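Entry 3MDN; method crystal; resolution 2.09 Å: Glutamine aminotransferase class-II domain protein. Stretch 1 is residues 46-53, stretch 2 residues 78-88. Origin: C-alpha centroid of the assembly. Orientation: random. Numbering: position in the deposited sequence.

Stretch 1 (46-53) FGVAWYDA
Stretch 2, residues 78-88: HVRSGLFLSHV

How do the two stretches run past each other? The strand through Val48, Ala49 and Trp50 lies beside the one through Leu85 and Ser86 in exact opposition, their directions 180° apart and their axes 4.6 Å apart at closest approach. The backbones are extended, with phi/psi of -118/128 at Ala49 and -133/133 at Leu85. Val48 faces Ser86 (CA to CA 4.2 Å), Ala49 faces Leu85 (5.1 Å) and Trp50 faces Phe84 (4.1 Å), the close spacings belonging to the non-hydrogen-bonded pairs.

What ties this register together? Ala49 and Leu85 form a reciprocal pair: Ala49 N donates to Leu85 O at 2.7 Å, and Leu85 N returns a bond to Ala49 O at 2.8 Å, both nearly straight. Toward one end His87 N reaches Gly47 O at 3.0 Å with a more bent angle of 136°; toward the other Tyr51 N meets Leu83 O at 3.0 Å. Between these rungs the chains come close enough for CA-H...O contacts, with Val48 CA 3.2 Å from Leu85 O and Ser86 CA 3.2 Å from Gly47 O.

Which bumps fill which hollows on the face carrying Val48 and Trp50? Val48 (chi1 63°, p) sets CG2 4.0 Å from Ser86 CB and 4.4 Å from Phe84 CD1, so one methyl approaches both neighbours, the serine more closely. Trp50 CB packs 3.5 Å from Phe84 CB, but the Phe84 ring (chi1 62°, p; chi2 96°) leads away from stretch 1. The indole, with chi1 81° (p) and chi2 95°, instead extends to Val79, a t rotamer whose CG1 sits over one face of the five-membered ring, 3.9 Å from its centroid.

How is the opposite face filled? Ala49 CB stands 4.4 Å from Leu85 CB, while Leu85 CD1 and CD2 both lie more than 5 Å from that methyl. Leu85 has chi1 -87° (m) and chi2 59° (p). Farther along, Tyr51 (chi1 -63°, m; chi2 90°) brings CD1 to 4.0 Å from Leu83 CB, with Leu83 O at the ring edge, near its plane. Leu83 has chi1 -146°, between wells, and chi2 175° (t).

How does stretch 2 stay in touch as it turns? The chain rounds a corner at Gly82 and Leu83, and Ser81, with chi1 177° (t), points its CB toward stretch 1. Its OG donates to Tyr51 O at a short 2.5 Å and accepts from Leu83 N at 3.1 Å. One hydroxyl thus braces the corner and ties it to the neighbouring strand. Gly82, at phi/psi -99/-1, adds almost nothing to the contact.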

ATOM      1  N   PHE D  46      -2.555  -9.260  -7.158  1.00 37.21           N
ATOM      2  CA  PHE D  46      -1.575 -10.344  -7.191  1.00 36.91           C
ATOM      3  C   PHE D  46      -1.583 -11.122  -5.882  1.00 36.72           C
ATOM      4  O   PHE D  46      -2.074 -10.632  -4.851  1.00 37.07           O
ATOM      5  CB  PHE D  46      -0.173  -9.818  -7.465  1.00 37.23           C
ATOM      6  N   GLY D  47      -1.015 -12.324  -5.931  1.00 35.29           N
ATOM      7  CA  GLY D  47      -1.176 -13.283  -4.862  1.00 33.64           C
ATOM      8  C   GLY D  47      -0.434 -14.574  -5.131  1.00 32.25           C
ATOM      9  O   GLY D  47      -0.433 -15.097  -6.252  1.00 32.43           O
ATOM     10  N   VAL D  48       0.202 -15.103  -4.094  1.00 30.53           N
ATOM     11  CA  VAL D  48       0.838 -16.402  -4.194  1.00 29.77           C
ATOM     12  C   VAL D  48       0.566 -17.147  -2.892  1.00 28.52           C
ATOM     13  O   VAL D  48       0.581 -16.555  -1.809  1.00 26.75           O
ATOM     14  CB  VAL D  48       2.375 -16.316  -4.506  1.00 30.03           C
ATOM     15  CG1 VAL D  48       3.128 -15.628  -3.391  1.00 31.68           C
ATOM     16  CG2 VAL D  48       2.941 -17.703  -4.731  1.00 32.34           C
ATOM     17  N   ALA D  49       0.255 -18.434  -3.027  1.00 26.57           N
ATOM     18  CA  ALA D  49       0.180 -19.357  -1.910  1.00 26.47           C
ATOM     19  C   ALA D  49       1.235 -20.441  -2.121  1.00 25.38           C
ATOM     20  O   ALA D  49       1.286 -21.015  -3.194  1.00 24.99           O
ATOM     21  CB  ALA D  49      -1.246 -19.985  -1.819  1.00 25.51           C
ATOM     22  N   TRP D  50       2.092 -20.714  -1.134  1.00 24.92           N
ATOM     23  CA  TRP D  50       3.150 -21.716  -1.373  1.00 25.09           C
ATOM     24  C   TRP D  50       3.384 -22.590  -0.148  1.00 25.80           C
ATOM     25  O   TRP D  50       3.203 -22.141   0.983  1.00 25.39           O
ATOM     26  CB  TRP D  50       4.474 -21.048  -1.829  1.00 24.67           C
ATOM     27  CG  TRP D  50       5.304 -20.467  -0.678  1.00 22.86           C
ATOM     28  CD1 TRP D  50       6.329 -21.078  -0.018  1.00 20.49           C
ATOM     29  CD2 TRP D  50       5.139 -19.186  -0.072  1.00 22.89           C
ATOM     30  NE1 TRP D  50       6.810 -20.257   0.980  1.00 24.27           N
ATOM     31  CE2 TRP D  50       6.102 -19.083   0.965  1.00 24.85           C
ATOM     32  CE3 TRP D  50       4.263 -18.117  -0.284  1.00 24.35           C
ATOM     33  CZ2 TRP D  50       6.230 -17.939   1.765  1.00 23.64           C
ATOM     34  CZ3 TRP D  50       4.388 -16.964   0.529  1.00 22.85           C
ATOM     35  CH2 TRP D  50       5.355 -16.896   1.532  1.00 24.36           C
ATOM     36  N   TYR D  51       3.807 -23.825  -0.378  1.00 25.79           N
ATOM     37  CA  TYR D  51       4.144 -24.740   0.703  1.00 27.15           C
ATOM     38  C   TYR D  51       5.651 -24.908   0.739  1.00 28.30           C
ATOM     39  O   TYR D  51       6.316 -25.081  -0.293  1.00 28.36           O
ATOM     40  CB  TYR D  51       3.502 -26.147   0.500  1.00 26.65           C
ATOM     41  CG  TYR D  51       1.994 -26.115   0.516  1.00 25.51           C
ATOM     42  CD1 TYR D  51       1.277 -25.931  -0.664  1.00 23.02           C
ATOM     43  CD2 TYR D  51       1.285 -26.263   1.711  1.00 24.57           C
ATOM     44  CE1 TYR D  51      -0.116 -25.877  -0.653  1.00 24.12           C
ATOM     45  CE2 TYR D  51      -0.099 -26.231   1.729  1.00 23.26           C
ATOM     46  CZ  TYR D  51      -0.793 -26.039   0.544  1.00 22.57           C
ATOM     47  OH  TYR D  51      -2.158 -25.968   0.548  1.00 21.95           O
ATOM     48  N   ASP D  52       6.176 -24.963   1.935  1.00 29.01           N
ATOM     49  CA  ASP D  52       7.592 -25.080   2.113  1.00 31.00           C
ATOM     50  C   ASP D  52       7.752 -25.911   3.365  1.00 31.71           C
ATOM     51  O   ASP D  52       7.680 -27.135   3.308  1.00 31.16           O
ATOM     52  CB  ASP D  52       8.200 -23.677   2.317  1.00 31.33           C
ATOM     53  CG  ASP D  52       9.740 -23.684   2.304  1.00 33.88           C
ATOM     54  OD1 ASP D  52      10.347 -24.765   2.089  1.00 37.33           O
ATOM     55  OD2 ASP D  52      10.346 -22.609   2.505  1.00 33.17           O
ATOM     56  N   ALA D  53       7.858 -25.233   4.507  1.00 31.73           N
ATOM     57  CA  ALA D  53       8.219 -25.908   5.741  1.00 33.37           C
ATOM     58  C   ALA D  53       7.023 -26.339   6.582  1.00 33.49           C
ATOM     59  O   ALA D  53       7.160 -27.138   7.506  1.00 34.45           O
ATOM     60  CB  ALA D  53       9.164 -24.988   6.618  1.00 32.73           C
ATOM     61  N   HIS D  78      13.332 -15.279  -4.276  1.00 24.53           N
ATOM     62  CA  HIS D  78      14.184 -15.853  -3.216  1.00 23.62           C
ATOM     63  C   HIS D  78      13.656 -17.127  -2.601  1.00 23.70           C
ATOM     64  O   HIS D  78      14.437 -17.932  -2.125  1.00 24.19           O
ATOM     65  CB  HIS D  78      14.501 -14.830  -2.108  1.00 21.41           C
ATOM     66  CG  HIS D  78      15.673 -13.963  -2.429  1.00 20.00           C
ATOM     67  ND1 HIS D  78      15.545 -12.693  -2.962  1.00 17.19           N
ATOM     68  CD2 HIS D  78      17.000 -14.200  -2.340  1.00 16.31           C
ATOM     69  CE1 HIS D  78      16.744 -12.197  -3.191  1.00 13.98           C
ATOM     70  NE2 HIS D  78      17.643 -13.087  -2.813  1.00 16.80           N
ATOM     71  N   VAL D  79      12.337 -17.271  -2.576  1.00 23.97           N
ATOM     72  CA  VAL D  79      11.670 -18.452  -2.038  1.00 24.30           C
ATOM     73  C   VAL D  79      11.487 -19.564  -3.093  1.00 25.20           C
ATOM     74  O   VAL D  79      11.008 -19.322  -4.215  1.00 24.57           O
ATOM     75  CB  VAL D  79      10.269 -18.073  -1.484  1.00 24.85           C
ATOM     76  CG1 VAL D  79       9.527 -19.303  -0.961  1.00 25.34           C
ATOM     77  CG2 VAL D  79      10.381 -16.987  -0.402  1.00 22.49           C
ATOM     78  N   ARG D  80      11.851 -20.786  -2.707  1.00 25.76           N
ATOM     79  CA  ARG D  80      11.646 -21.982  -3.514  1.00 26.69           C
ATOM     80  C   ARG D  80      10.518 -22.845  -2.968  1.00 25.82           C
ATOM     81  O   ARG D  80      10.379 -23.000  -1.760  1.00 25.52           O
ATOM     82  CB  ARG D  80      12.916 -22.805  -3.522  1.00 27.66           C
ATOM     83  CG  ARG D  80      13.787 -22.551  -4.722  1.00 32.45           C
ATOM     84  CD  ARG D  80      15.129 -23.215  -4.519  1.00 37.97           C
ATOM     85  NE  ARG D  80      15.572 -23.026  -3.132  1.00 41.21           N
ATOM     86  CZ  ARG D  80      16.812 -23.263  -2.712  1.00 41.96           C
ATOM     87  NH1 ARG D  80      17.739 -23.666  -3.578  1.00 41.47           N
ATOM     88  NH2 ARG D  80      17.124 -23.094  -1.437  1.00 43.11           N
ATOM     89  N   SER D  81       9.696 -23.397  -3.858  1.00 25.26           N
ATOM     90  CA  SER D  81       8.618 -24.287  -3.432  1.00 24.46           C
ATOM     91  C   SER D  81       8.334 -25.349  -4.496  1.00 24.14           C
ATOM     92  O   SER D  81       8.516 -25.125  -5.691  1.00 23.92           O
ATOM     93  CB  SER D  81       7.347 -23.491  -3.083  1.00 24.54           C
ATOM     94  OG  SER D  81       6.275 -24.357  -2.729  1.00 23.36           O
ATOM     95  N   GLY D  82       7.915 -26.518  -4.030  1.00 23.77           N
ATOM     96  CA  GLY D  82       7.571 -27.621  -4.883  1.00 23.55           C
ATOM     97  C   GLY D  82       6.068 -27.691  -5.068  1.00 24.06           C
ATOM     98  O   GLY D  82       5.577 -28.552  -5.804  1.00 22.77           O
ATOM     99  N   LEU D  83       5.332 -26.770  -4.430  1.00 23.52           N
ATOM    100  CA  LEU D  83       3.881 -26.741  -4.601  1.00 24.28           C
ATOM    101  C   LEU D  83       3.368 -25.362  -4.308  1.00 24.58           C
ATOM    102  O   LEU D  83       3.380 -24.918  -3.144  1.00 24.28           O
ATOM    103  CB  LEU D  83       3.174 -27.763  -3.685  1.00 24.18           C
ATOM    104  CG  LEU D  83       1.902 -28.411  -4.281  1.00 26.03           C
ATOM    105  CD1 LEU D  83       1.346 -29.506  -3.344  1.00 26.29           C
ATOM    106  CD2 LEU D  83       0.780 -27.415  -4.651  1.00 24.34           C
ATOM    107  N   PHE D  84       2.932 -24.657  -5.347  1.00 24.16           N
ATOM    108  CA  PHE D  84       2.401 -23.327  -5.116  1.00 25.40           C
ATOM    109  C   PHE D  84       1.346 -22.896  -6.145  1.00 26.42           C
ATOM    110  O   PHE D  84       1.228 -23.510  -7.195  1.00 25.48           O
ATOM    111  CB  PHE D  84       3.526 -22.292  -4.995  1.00 24.08           C
ATOM    112  CG  PHE D  84       4.385 -22.147  -6.236  1.00 23.49           C
ATOM    113  CD1 PHE D  84       4.117 -21.159  -7.159  1.00 21.32           C
ATOM    114  CD2 PHE D  84       5.487 -22.970  -6.440  1.00 19.48           C
ATOM    115  CE1 PHE D  84       4.923 -21.008  -8.275  1.00 24.11           C
ATOM    116  CE2 PHE D  84       6.305 -22.823  -7.537  1.00 18.81           C
ATOM    117  CZ  PHE D  84       6.030 -21.850  -8.462  1.00 22.19           C
ATOM    118  N   LEU D  85       0.621 -21.817  -5.817  1.00 27.72           N
ATOM    119  CA  LEU D  85      -0.481 -21.288  -6.627  1.00 29.44           C
ATOM    120  C   LEU D  85      -0.251 -19.789  -6.706  1.00 30.57           C
ATOM    121  O   LEU D  85       0.005 -19.176  -5.657  1.00 29.46           O
ATOM    122  CB  LEU D  85      -1.813 -21.566  -5.900  1.00 29.42           C
ATOM    123  CG  LEU D  85      -2.548 -22.913  -6.115  1.00 32.05           C
ATOM    124  CD1 LEU D  85      -1.708 -24.095  -5.723  1.00 33.14           C
ATOM    125  CD2 LEU D  85      -3.862 -22.880  -5.302  1.00 36.38           C
ATOM    126  N   SER D  86      -0.353 -19.194  -7.897  1.00 31.57           N
ATOM    127  CA  SER D  86      -0.229 -17.746  -8.069  1.00 34.46           C
ATOM    128  C   SER D  86      -1.203 -17.168  -9.098  1.00 36.64           C
ATOM    129  O   SER D  86      -1.565 -17.866 -10.048  1.00 36.44           O
ATOM    130  CB  SER D  86       1.200 -17.329  -8.365  1.00 34.24           C
ATOM    131  OG  SER D  86       1.763 -18.123  -9.363  1.00 38.22           O
ATOM    132  N   HIS D  87      -1.639 -15.908  -8.914  1.00 39.24           N
ATOM    133  CA  HIS D  87      -2.937 -15.443  -9.494  1.00 42.75           C
ATOM    134  C   HIS D  87      -3.098 -13.919  -9.616  1.00 43.84           C
ATOM    135  O   HIS D  87      -3.148 -13.220  -8.618  1.00 44.21           O
ATOM    136  CB  HIS D  87      -4.152 -16.075  -8.718  1.00 44.28           C
ATOM    137  CG  HIS D  87      -5.513 -15.546  -9.124  1.00 47.84           C
ATOM    138  ND1 HIS D  87      -6.244 -16.070 -10.177  1.00 50.68           N
ATOM    139  CD2 HIS D  87      -6.275 -14.550  -8.604  1.00 50.14           C
ATOM    140  CE1 HIS D  87      -7.386 -15.411 -10.297  1.00 51.56           C
ATOM    141  NE2 HIS D  87      -7.432 -14.483  -9.351  1.00 52.39           N
ATOM    142  N   VAL D  88      -3.210 -13.423 -10.853  1.00 45.25           N
ATOM    143  CA  VAL D  88      -3.335 -11.992 -11.136  1.00 46.26           C
ATOM    144  C   VAL D  88      -4.792 -11.555 -11.158  1.00 46.79           C
ATOM    145  O   VAL D  88      -5.336 -11.144 -10.125  1.00 47.41           O
ATOM    146  CB  VAL D  88      -2.620 -11.578 -12.463  1.00 46.60           C
ATOM    147  CG1 VAL D  88      -3.194 -10.256 -13.013  1.00 47.50           C
ATOM    148  CG2 VAL D  88      -1.097 -11.466 -12.257  1.00 46.54           C
TER